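Local coordinates for protein iota-carrageenase (PDB 1H80) that hydrolyses the beta-1,4 linkages of iota-carrageenan, a sulfated red-algal galactan, by endo cleavage with inversion of anomeric configuration, at residues T57-L68 / I78-T89; A358-Q368 / G396-A406. All coordinates share one frame; numbering follows the deposited sequence.

Interaction 1 of 2, residues T57-L68 / I78-T89. With CA (calcium ion), chain C; NA (sodium ion), chain G.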
loop_
_atom_site.group_PDB
_atom_site.type_symbol
_atom_site.label_atom_id
_atom_site.label_comp_id
_atom_site.label_asym_id
_atom_site.label_seq_id
_atom_site.Cartn_x
_atom_site.Cartn_y
_atom_site.Cartn_z
ATOM N N THR A 57 -19.409 -8.102 19.326
ATOM C CA THR A 57 -18.790 -8.807 18.222
ATOM C C THR A 57 -19.832 -9.256 17.217
ATOM O O THR A 57 -20.945 -9.627 17.583
ATOM C CB THR A 57 -18.018 -10.048 18.733
ATOM O OG1 THR A 57 -16.961 -9.622 19.604
ATOM C CG2 THR A 57 -17.421 -10.837 17.571
ATOM N N LEU A 58 -19.467 -9.193 15.945
ATOM C CA LEU A 58 -20.344 -9.646 14.883
ATOM C C LEU A 58 -19.617 -10.772 14.175
ATOM O O LEU A 58 -18.475 -10.610 13.743
ATOM C CB LEU A 58 -20.622 -8.527 13.878
ATOM C CG LEU A 58 -21.442 -9.001 12.676
ATOM C CD1 LEU A 58 -22.840 -9.406 13.137
ATOM C CD2 LEU A 58 -21.526 -7.891 11.639
ATOM N N LEU A 59 -20.265 -11.924 14.073
ATOM C CA LEU A 59 -19.656 -13.043 13.384
ATOM C C LEU A 59 -20.225 -13.113 11.980
ATOM O O LEU A 59 -21.439 -13.067 11.806
ATOM C CB LEU A 59 -19.963 -14.365 14.096
ATOM C CG LEU A 59 -19.358 -15.607 13.428
ATOM C CD1 LEU A 59 -17.834 -15.560 13.527
ATOM C CD2 LEU A 59 -19.882 -16.860 14.099
ATOM N N ILE A 60 -19.345 -13.178 10.988
ATOM C CA ILE A 60 -19.769 -13.335 9.603
ATOM C C ILE A 60 -19.458 -14.807 9.365
ATOM O O ILE A 60 -18.298 -15.194 9.217
ATOM C CB ILE A 60 -18.955 -12.456 8.641
ATOM C CG1 ILE A 60 -19.234 -10.983 8.939
ATOM C CG2 ILE A 60 -19.327 -12.781 7.199
ATOM C CD1 ILE A 60 -18.555 -10.019 7.980
ATOM N N PRO A 61 -20.496 -15.653 9.349
ATOM C CA PRO A 61 -20.355 -17.094 9.149
ATOM C C PRO A 61 -20.026 -17.512 7.732
ATOM O O PRO A 61 -20.235 -16.757 6.785
ATOM C CB PRO A 61 -21.703 -17.629 9.614
ATOM C CG PRO A 61 -22.634 -16.577 9.125
ATOM C CD PRO A 61 -21.918 -15.278 9.467
ATOM N N ASN A 62 -19.517 -18.729 7.595
ATOM C CA ASN A 62 -19.146 -19.246 6.291
ATOM C C ASN A 62 -20.225 -19.040 5.242
ATOM O O ASN A 62 -21.408 -19.284 5.481
ATOM C CB ASN A 62 -18.778 -20.723 6.395
ATOM C CG ASN A 62 -17.455 -20.928 7.089
ATOM O OD1 ASN A 62 -16.540 -20.121 6.931
ATOM N ND2 ASN A 62 -17.335 -22.008 7.852
ATOM N N GLY A 63 -19.788 -18.578 4.079
ATOM C CA GLY A 63 -20.687 -18.317 2.976
ATOM C C GLY A 63 -20.070 -17.257 2.093
ATOM O O GLY A 63 -18.952 -16.799 2.351
ATOM N N THR A 64 -20.787 -16.872 1.046
ATOM C CA THR A 64 -20.307 -15.855 0.127
ATOM C C THR A 64 -21.196 -14.637 0.274
ATOM O O THR A 64 -22.418 -14.721 0.140
ATOM C CB THR A 64 -20.343 -16.360 -1.324
ATOM O OG1 THR A 64 -19.441 -17.466 -1.460
ATOM C CG2 THR A 64 -19.930 -15.253 -2.283
ATOM N N TYR A 65 -20.576 -13.499 0.550
ATOM C CA TYR A 65 -21.313 -12.264 0.752
ATOM C C TYR A 65 -20.891 -11.173 -0.198
ATOM O O TYR A 65 -19.738 -11.105 -0.619
ATOM C CB TYR A 65 -21.098 -11.768 2.178
ATOM C CG TYR A 65 -21.452 -12.799 3.205
ATOM C CD1 TYR A 65 -22.766 -12.938 3.648
ATOM C CD2 TYR A 65 -20.488 -13.675 3.699
ATOM C CE1 TYR A 65 -23.110 -13.925 4.558
ATOM C CE2 TYR A 65 -20.822 -14.666 4.607
ATOM C CZ TYR A 65 -22.135 -14.785 5.031
ATOM O OH TYR A 65 -22.479 -15.771 5.919
ATOM N N HIS A 66 -21.847 -10.314 -0.521
ATOM C CA HIS A 66 -21.596 -9.183 -1.391
ATOM C C HIS A 66 -21.803 -7.915 -0.575
ATOM O O HIS A 66 -22.899 -7.657 -0.072
ATOM C CB HIS A 66 -22.542 -9.214 -2.592
ATOM C CG HIS A 66 -22.231 -10.304 -3.568
ATOM N ND1 HIS A 66 -22.532 -11.628 -3.331
ATOM C CD2 HIS A 66 -21.597 -10.272 -4.763
ATOM C CE1 HIS A 66 -22.097 -12.364 -4.338
ATOM N NE2 HIS A 66 -21.525 -11.565 -5.221
ATOM N N PHE A 67 -20.730 -7.142 -0.422
ATOM C CA PHE A 67 -20.780 -5.899 0.336
ATOM C C PHE A 67 -20.182 -4.763 -0.475
ATOM O O PHE A 67 -19.364 -4.987 -1.366
ATOM C CB PHE A 67 -19.938 -5.981 1.618
ATOM C CG PHE A 67 -20.311 -7.095 2.547
ATOM C CD1 PHE A 67 -21.621 -7.259 2.983
ATOM C CD2 PHE A 67 -19.326 -7.946 3.045
ATOM C CE1 PHE A 67 -21.941 -8.254 3.903
ATOM C CE2 PHE A 67 -19.638 -8.942 3.966
ATOM C CZ PHE A 67 -20.946 -9.095 4.396
ATOM N N LEU A 68 -20.582 -3.543 -0.135
ATOM C CA LEU A 68 -20.030 -2.352 -0.760
ATOM C C LEU A 68 -20.449 -1.117 0.020
ATOM O O LEU A 68 -21.603 -0.995 0.440
ATOM C CB LEU A 68 -20.479 -2.214 -2.220
ATOM C CG LEU A 68 -19.525 -1.333 -3.039
ATOM C CD1 LEU A 68 -18.210 -2.076 -3.254
ATOM C CD2 LEU A 68 -20.150 -0.985 -4.385
ATOM N N ILE A 78 -15.653 -7.262 14.298
ATOM C CA ILE A 78 -16.074 -8.264 13.339
ATOM C C ILE A 78 -15.105 -9.425 13.242
ATOM O O ILE A 78 -13.893 -9.237 13.133
ATOM C CB ILE A 78 -16.253 -7.617 11.950
ATOM C CG1 ILE A 78 -17.343 -6.543 12.032
ATOM C CG2 ILE A 78 -16.607 -8.676 10.913
ATOM C CD1 ILE A 78 -17.487 -5.715 10.773
ATOM N N ARG A 79 -15.655 -10.633 13.311
ATOM C CA ARG A 79 -14.863 -11.844 13.194
ATOM C C ARG A 79 -15.451 -12.601 12.023
ATOM O O ARG A 79 -16.668 -12.752 11.906
ATOM C CB ARG A 79 -14.927 -12.662 14.485
ATOM C CG ARG A 79 -14.186 -11.983 15.638
ATOM C CD ARG A 79 -12.702 -11.806 15.305
ATOM N NE ARG A 79 -11.962 -11.091 16.345
ATOM C CZ ARG A 79 -11.911 -9.766 16.480
ATOM N NH1 ARG A 79 -12.555 -8.961 15.638
ATOM N NH2 ARG A 79 -11.205 -9.244 17.473
ATOM N N VAL A 80 -14.576 -13.072 11.149
ATOM C CA VAL A 80 -15.009 -13.759 9.942
ATOM C C VAL A 80 -14.574 -15.212 9.896
ATOM O O VAL A 80 -13.398 -15.518 10.068
ATOM C CB VAL A 80 -14.444 -13.025 8.711
ATOM C CG1 VAL A 80 -15.052 -13.586 7.443
ATOM C CG2 VAL A 80 -14.705 -11.528 8.834
ATOM N N GLU A 81 -15.514 -16.120 9.655
ATOM C CA GLU A 81 -15.140 -17.525 9.596
ATOM C C GLU A 81 -14.192 -17.793 8.431
ATOM O O GLU A 81 -14.179 -17.067 7.435
ATOM C CB GLU A 81 -16.380 -18.418 9.550
ATOM C CG GLU A 81 -17.162 -18.352 10.857
ATOM C CD GLU A 81 -18.139 -19.499 11.034
ATOM O OE1 GLU A 81 -18.911 -19.780 10.098
ATOM O OE2 GLU A 81 -18.141 -20.117 12.123
ATOM N N SER A 82 -13.400 -18.846 8.575
ATOM C CA SER A 82 -12.353 -19.188 7.619
ATOM C C SER A 82 -12.690 -19.558 6.180
ATOM O O SER A 82 -11.810 -19.507 5.316
ATOM C CB SER A 82 -11.471 -20.279 8.225
ATOM O OG SER A 82 -10.292 -20.458 7.464
ATOM N N ASP A 83 -13.934 -19.938 5.906
ATOM C CA ASP A 83 -14.300 -20.297 4.539
ATOM C C ASP A 83 -15.135 -19.210 3.882
ATOM O O ASP A 83 -15.693 -19.402 2.803
ATOM C CB ASP A 83 -15.060 -21.624 4.518
ATOM C CG ASP A 83 -14.198 -22.790 4.957
ATOM O OD1 ASP A 83 -13.062 -22.910 4.450
ATOM O OD2 ASP A 83 -14.655 -23.589 5.805
ATOM N N VAL A 84 -15.211 -18.059 4.536
ATOM C CA VAL A 84 -15.980 -16.947 4.006
ATOM C C VAL A 84 -15.333 -16.349 2.769
ATOM O O VAL A 84 -14.111 -16.271 2.661
ATOM C CB VAL A 84 -16.139 -15.828 5.057
ATOM C CG1 VAL A 84 -16.676 -14.548 4.398
ATOM C CG2 VAL A 84 -17.094 -16.286 6.144
ATOM N N ILE A 85 -16.175 -15.949 1.824
ATOM C CA ILE A 85 -15.713 -15.303 0.611
ATOM C C ILE A 85 -16.509 -14.013 0.543
ATOM O O ILE A 85 -17.740 -14.027 0.607
ATOM C CB ILE A 85 -16.005 -16.138 -0.648
ATOM C CG1 ILE A 85 -15.220 -17.450 -0.598
ATOM C CG2 ILE A 85 -15.623 -15.337 -1.888
ATOM C CD1 ILE A 85 -15.540 -18.404 -1.731
ATOM N N ILE A 86 -15.800 -12.895 0.465
ATOM C CA ILE A 86 -16.445 -11.598 0.379
ATOM C C ILE A 86 -16.149 -11.004 -0.987
ATOM O O ILE A 86 -14.995 -10.926 -1.408
ATOM C CB ILE A 86 -15.938 -10.644 1.483
ATOM C CG1 ILE A 86 -16.487 -11.094 2.838
ATOM C CG2 ILE A 86 -16.370 -9.217 1.185
ATOM C CD1 ILE A 86 -15.927 -10.321 4.022
ATOM N N LYS A 87 -17.206 -10.600 -1.678
ATOM C CA LYS A 87 -17.076 -10.008 -3.004
ATOM C C LYS A 87 -17.732 -8.638 -3.011
ATOM O O LYS A 87 -18.655 -8.377 -2.246
ATOM C CB LYS A 87 -17.756 -10.896 -4.051
ATOM C CG LYS A 87 -17.169 -12.287 -4.176
ATOM C CD LYS A 87 -17.903 -13.078 -5.244
ATOM C CE LYS A 87 -17.243 -14.415 -5.498
ATOM N NZ LYS A 87 -17.885 -15.116 -6.644
ATOM N N PRO A 88 -17.260 -7.735 -3.881
ATOM C CA PRO A 88 -17.852 -6.399 -3.939
ATOM C C PRO A 88 -19.175 -6.396 -4.698
ATOM O O PRO A 88 -19.277 -6.962 -5.788
ATOM C CB PRO A 88 -16.781 -5.580 -4.646
ATOM C CG PRO A 88 -16.181 -6.574 -5.589
ATOM C CD PRO A 88 -16.059 -7.821 -4.733
ATOM N N THR A 89 -20.185 -5.769 -4.109
ATOM C CA THR A 89 -21.487 -5.682 -4.752
ATOM C C THR A 89 -21.324 -4.765 -5.950
ATOM O O THR A 89 -20.642 -3.746 -5.866
ATOM C CB THR A 89 -22.531 -5.076 -3.814
ATOM O OG1 THR A 89 -22.593 -5.850 -2.612
ATOM C CG2 THR A 89 -23.902 -5.070 -4.477
HETATM CA CA CA C . -9.529 -19.963 5.125
HETATM NA NA NA G . -20.013 -21.411 11.551
HETATM O O HOH W 1 -10.477 -22.079 4.861
HETATM O O HOH W 2 -10.182 -19.103 2.943
HETATM O O HOH W 3 -8.138 -21.375 3.496
HETATM O O HOH W 4 -7.438 -18.923 4.129
HETATM O O HOH W 5 -20.778 -21.839 9.446
#

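Interaction 2 of 2, residues A358-Q368 / G396-A406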
loop_
_atom_site.group_PDB
_atom_site.type_symbol
_atom_site.label_atom_id
_atom_site.label_comp_id
_atom_site.label_asym_id
_atom_site.label_seq_id
_atom_site.Cartn_x
_atom_site.Cartn_y
_atom_site.Cartn_z
ATOM N N ALA A 358 16.545 -9.994 -0.695
ATOM C CA ALA A 358 15.971 -9.934 -2.028
ATOM C C ALA A 358 16.397 -11.170 -2.801
ATOM O O ALA A 358 17.584 -11.409 -2.994
ATOM C CB ALA A 358 16.439 -8.678 -2.754
ATOM N N ARG A 359 15.420 -11.962 -3.225
ATOM C CA ARG A 359 15.708 -13.160 -4.000
ATOM C C ARG A 359 15.441 -12.823 -5.458
ATOM O O ARG A 359 14.373 -12.318 -5.806
ATOM C CB ARG A 359 14.820 -14.325 -3.554
ATOM C CG ARG A 359 15.058 -15.612 -4.341
ATOM C CD ARG A 359 14.149 -16.734 -3.855
ATOM N NE ARG A 359 14.553 -17.250 -2.550
ATOM C CZ ARG A 359 15.510 -18.155 -2.365
ATOM N NH1 ARG A 359 16.167 -18.653 -3.403
ATOM N NH2 ARG A 359 15.811 -18.564 -1.138
ATOM N N PHE A 360 16.424 -13.106 -6.303
ATOM C CA PHE A 360 16.338 -12.826 -7.730
ATOM C C PHE A 360 15.217 -13.588 -8.427
ATOM O O PHE A 360 14.916 -14.730 -8.081
ATOM C CB PHE A 360 17.671 -13.181 -8.390
ATOM C CG PHE A 360 17.727 -12.873 -9.856
ATOM C CD1 PHE A 360 17.904 -11.568 -10.301
ATOM C CD2 PHE A 360 17.594 -13.890 -10.793
ATOM C CE1 PHE A 360 17.949 -11.279 -11.667
ATOM C CE2 PHE A 360 17.635 -13.610 -12.156
ATOM C CZ PHE A 360 17.813 -12.303 -12.593
ATOM N N GLY A 361 14.613 -12.941 -9.418
ATOM C CA GLY A 361 13.549 -13.552 -10.192
ATOM C C GLY A 361 13.483 -12.887 -11.556
ATOM O O GLY A 361 14.089 -11.836 -11.760
ATOM N N TYR A 362 12.741 -13.482 -12.484
ATOM C CA TYR A 362 12.616 -12.938 -13.835
ATOM C C TYR A 362 11.281 -12.254 -14.098
ATOM O O TYR A 362 11.028 -11.788 -15.208
ATOM C CB TYR A 362 12.801 -14.061 -14.862
ATOM C CG TYR A 362 14.197 -14.627 -14.901
ATOM C CD1 TYR A 362 15.226 -13.941 -15.541
ATOM C CD2 TYR A 362 14.499 -15.835 -14.273
ATOM C CE1 TYR A 362 16.526 -14.438 -15.556
ATOM C CE2 TYR A 362 15.798 -16.342 -14.278
ATOM C CZ TYR A 362 16.804 -15.637 -14.922
ATOM O OH TYR A 362 18.091 -16.124 -14.919
ATOM N N ASN A 363 10.425 -12.184 -13.083
ATOM C CA ASN A 363 9.110 -11.581 -13.265
ATOM C C ASN A 363 8.799 -10.396 -12.368
ATOM O O ASN A 363 7.689 -10.271 -11.850
ATOM C CB ASN A 363 8.039 -12.654 -13.095
ATOM C CG ASN A 363 8.178 -13.765 -14.109
ATOM O OD1 ASN A 363 8.087 -13.529 -15.312
ATOM N ND2 ASN A 363 8.411 -14.981 -13.632
ATOM N N ALA A 364 9.778 -9.520 -12.194
ATOM C CA ALA A 364 9.590 -8.336 -11.371
ATOM C C ALA A 364 8.890 -7.231 -12.158
ATOM O O ALA A 364 8.948 -7.204 -13.388
ATOM C CB ALA A 364 10.937 -7.834 -10.880
ATOM N N ASP A 365 8.201 -6.341 -11.447
ATOM C CA ASP A 365 7.551 -5.198 -12.083
ATOM C C ASP A 365 8.681 -4.183 -12.184
ATOM O O ASP A 365 9.375 -3.923 -11.200
ATOM C CB ASP A 365 6.430 -4.608 -11.213
ATOM C CG ASP A 365 5.143 -5.410 -11.270
ATOM O OD1 ASP A 365 4.870 -6.047 -12.309
ATOM O OD2 ASP A 365 4.382 -5.379 -10.276
ATOM N N LEU A 366 8.872 -3.613 -13.367
ATOM C CA LEU A 366 9.940 -2.648 -13.570
ATOM C C LEU A 366 9.427 -1.374 -14.214
ATOM O O LEU A 366 8.527 -1.408 -15.045
ATOM C CB LEU A 366 11.027 -3.253 -14.465
ATOM C CG LEU A 366 11.683 -4.540 -13.963
ATOM C CD1 LEU A 366 12.556 -5.148 -15.057
ATOM C CD2 LEU A 366 12.507 -4.232 -12.721
ATOM N N LYS A 367 10.008 -0.248 -13.821
ATOM C CA LYS A 367 9.634 1.035 -14.389
ATOM C C LYS A 367 10.603 1.318 -15.527
ATOM O O LYS A 367 11.752 0.872 -15.504
ATOM C CB LYS A 367 9.727 2.138 -13.335
ATOM C CG LYS A 367 8.782 1.943 -12.159
ATOM C CD LYS A 367 7.319 1.910 -12.597
ATOM C CE LYS A 367 6.871 3.251 -13.159
ATOM N NZ LYS A 367 5.423 3.263 -13.519
ATOM N N GLN A 368 10.145 2.053 -16.530
ATOM C CA GLN A 368 11.008 2.357 -17.663
ATOM C C GLN A 368 12.311 3.040 -17.254
ATOM O O GLN A 368 13.367 2.736 -17.813
ATOM C CB GLN A 368 10.273 3.239 -18.671
ATOM C CG GLN A 368 11.002 3.365 -19.999
ATOM C CD GLN A 368 10.264 4.257 -20.970
ATOM O OE1 GLN A 368 10.382 5.479 -20.915
ATOM N NE2 GLN A 368 9.480 3.651 -21.854
ATOM N N GLY A 396 4.850 1.576 -21.620
ATOM C CA GLY A 396 6.001 2.301 -21.120
ATOM C C GLY A 396 5.907 2.547 -19.628
ATOM O O GLY A 396 6.905 2.864 -18.981
ATOM N N GLN A 397 4.706 2.411 -19.075
ATOM C CA GLN A 397 4.519 2.626 -17.643
ATOM C C GLN A 397 4.950 1.413 -16.830
ATOM O O GLN A 397 5.272 1.532 -15.648
ATOM C CB GLN A 397 3.056 2.929 -17.321
ATOM C CG GLN A 397 2.507 4.187 -17.953
ATOM C CD GLN A 397 1.248 4.662 -17.257
ATOM O OE1 GLN A 397 0.351 3.872 -16.965
ATOM N NE2 GLN A 397 1.172 5.963 -16.991
ATOM N N ILE A 398 4.957 0.247 -17.463
ATOM C CA ILE A 398 5.334 -0.974 -16.765
ATOM C C ILE A 398 6.010 -1.995 -17.675
ATOM O O ILE A 398 5.634 -2.165 -18.835
ATOM C CB ILE A 398 4.084 -1.632 -16.108
ATOM C CG1 ILE A 398 4.471 -2.919 -15.375
ATOM C CG2 ILE A 398 3.043 -1.943 -17.174
ATOM C CD1 ILE A 398 5.356 -2.706 -14.180
ATOM N N TYR A 399 7.028 -2.652 -17.135
ATOM C CA TYR A 399 7.753 -3.697 -17.843
ATOM C C TYR A 399 7.869 -4.861 -16.882
ATOM O O TYR A 399 7.766 -4.680 -15.668
ATOM C CB TYR A 399 9.164 -3.243 -18.224
ATOM C CG TYR A 399 9.199 -2.159 -19.262
ATOM C CD1 TYR A 399 8.949 -0.830 -18.920
ATOM C CD2 TYR A 399 9.439 -2.465 -20.601
ATOM C CE1 TYR A 399 8.935 0.164 -19.885
ATOM C CE2 TYR A 399 9.426 -1.479 -21.576
ATOM C CZ TYR A 399 9.171 -0.168 -21.212
ATOM O OH TYR A 399 9.140 0.814 -22.171
ATOM N N ILE A 400 8.061 -6.057 -17.422
ATOM C CA ILE A 400 8.236 -7.233 -16.588
ATOM C C ILE A 400 9.600 -7.788 -16.954
ATOM O O ILE A 400 9.915 -7.960 -18.134
ATOM C CB ILE A 400 7.159 -8.310 -16.846
ATOM C CG1 ILE A 400 5.772 -7.750 -16.521
ATOM C CG2 ILE A 400 7.448 -9.543 -15.995
ATOM C CD1 ILE A 400 4.645 -8.751 -16.705
ATOM N N GLY A 401 10.415 -8.054 -15.942
ATOM C CA GLY A 401 11.741 -8.570 -16.201
ATOM C C GLY A 401 12.471 -8.949 -14.934
ATOM O O GLY A 401 11.874 -9.006 -13.856
ATOM N N PRO A 402 13.783 -9.198 -15.029
ATOM C CA PRO A 402 14.610 -9.580 -13.884
ATOM C C PRO A 402 14.678 -8.539 -12.773
ATOM O O PRO A 402 14.537 -7.337 -13.013
ATOM C CB PRO A 402 15.985 -9.820 -14.507
ATOM C CG PRO A 402 15.676 -10.157 -15.939
ATOM C CD PRO A 402 14.575 -9.194 -16.272
ATOM N N SER A 403 14.888 -9.025 -11.557
ATOM C CA SER A 403 15.033 -8.164 -10.392
ATOM C C SER A 403 16.259 -7.303 -10.655
ATOM O O SER A 403 17.205 -7.751 -11.302
ATOM C CB SER A 403 15.262 -9.012 -9.144
ATOM O OG SER A 403 14.152 -9.856 -8.899
ATOM N N LEU A 404 16.256 -6.077 -10.148
ATOM C CA LEU A 404 17.375 -5.174 -10.379
ATOM C C LEU A 404 18.337 -4.979 -9.216
ATOM O O LEU A 404 19.530 -4.763 -9.426
ATOM C CB LEU A 404 16.852 -3.812 -10.834
ATOM C CG LEU A 404 16.493 -3.713 -12.320
ATOM C CD1 LEU A 404 15.752 -2.419 -12.591
ATOM C CD2 LEU A 404 17.768 -3.792 -13.151
ATOM N N ALA A 405 17.832 -5.055 -7.990
ATOM C CA ALA A 405 18.695 -4.849 -6.833
ATOM C C ALA A 405 18.001 -5.262 -5.555
ATOM O O ALA A 405 16.847 -5.678 -5.569
ATOM C CB ALA A 405 19.081 -3.375 -6.738
ATOM N N ALA A 406 18.717 -5.140 -4.445
ATOM C CA ALA A 406 18.138 -5.451 -3.148
ATOM C C ALA A 406 17.503 -4.158 -2.652
ATOM O O ALA A 406 16.405 -4.154 -2.098
ATOM C CB ALA A 406 19.221 -5.901 -2.177
HETATM O O HOH W 6 7.635 3.434 -16.349
#

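Interaction 1 of 2, residues T57-L68 / I78-T89
Tyr65 lays the CD2 edge of its ring against Val84, whose CG1 sits 4.0 Å from Tyr65 CD2 close to the ring plane. Chi1 of -55° sets the Tyr65 ring beside its own backbone N and lets the hydroxyl reach back to Pro61, OH to O 2.6 Å, donating from above the carbonyl plane. Without the phenol, as with an alanine here, the Pro61 carbonyl would probably lose this donor and a gap would open beside Val84 CG1. Around the bend, Glu81 does two jobs: both carboxylate oxygens bind the sodium ion, and OE1 also takes the Asn62 backbone N-H on its anti lone pair (N to OE1 2.8 Å). Asn62 answers with OD1, accepting Asp83 N at 2.8 Å with the donor tilted 34° from the amide carbonyl plane, while Ser82 binds the calcium ion through O and OG, joined there by Asn118 and Gly119. On either side of this bend the backbones pair in parallel, and the register slips by one residue between Ile60 and Thr64. Farther on, Lys87 CB lies over a face of the His66 ring, and Phe67 CD2 packs on Ile86 CG2 at 3.7 Å. These are successive coils of a right-handed parallel beta-helix, as in the pectate lyase-like family. Strand 20-23 pairs with strand 56-60, helix 39-50 covers Leu58 and Phe67, and helix 24-28 touches Ile60 and Tyr65.

Interaction 2 of 2, residues A358-Q368 / G396-A406
The Phe360 ring has Ser403 O at its edge, near its plane, and Pro402 CB beside it, 3.6 Å from Phe360 CZ. Tyr362 CZ also lies at that ring's edge, while Phe360 CE2 stands 3.5 Å above one face of the Tyr362 ring, offset toward the rim; Pro402 CG touches Tyr362 CD1. Phe360 CG is anti to the backbone N (chi1 -177°), which carries the ring alongside Pro402, with its edge turned to the Ser403 carbonyl. At the far end the Tyr399 ring receives Leu366 O at its edge, and Gln368 runs out extended to give NE2 to Tyr399 OH, 2.9 Å away in a nearly straight bond lying in the amide plane. That hydroxyl is also hydrogen-bonded to Tyr451 O. Lys367 bends at chi2 and chi3, curling back until NZ meets Gln397 O at 2.7 Å in the carbonyl plane. Between these ends, strands 364-366 and 399-401 form a short antiparallel ladder with hydrogen-bonded pairs at Ala364-Gly401 and Leu366-Tyr399. Leu366 CD1 lies 3.7 Å from Gly401 CA, where a side chain on the glycine would be tight, and Leu366 CD2 meets Leu404 CD1. This small antiparallel pair is added beside the parallel coils: strand 364-366 follows strand 351-359, which runs between strands 261-269 and 421-429. Ala406 packs against strand 421-429, and helix 459-463 lies against Ile398 and Ile400.

Overall arrangement
Interaction 1 comes first along the chain and closes before interaction 2 opens; their centres are 35 Å apart, and the nearest atoms about 21 Å, so they do not touch. Parallel strand pairings run from coil to coil between them, linking strands 56-60 and 76-80 through to strand 351-359, from which residues 358-368 set out. Interaction 1 thus belongs to the early coils, with metal ions at their bend, whereas interaction 2 departs from the late coils into a separate antiparallel pair of strands. The one repeats the parallel stacking of the beta-helix; the other pairs the two flanks of residues 369-395, which hold no helix or strand.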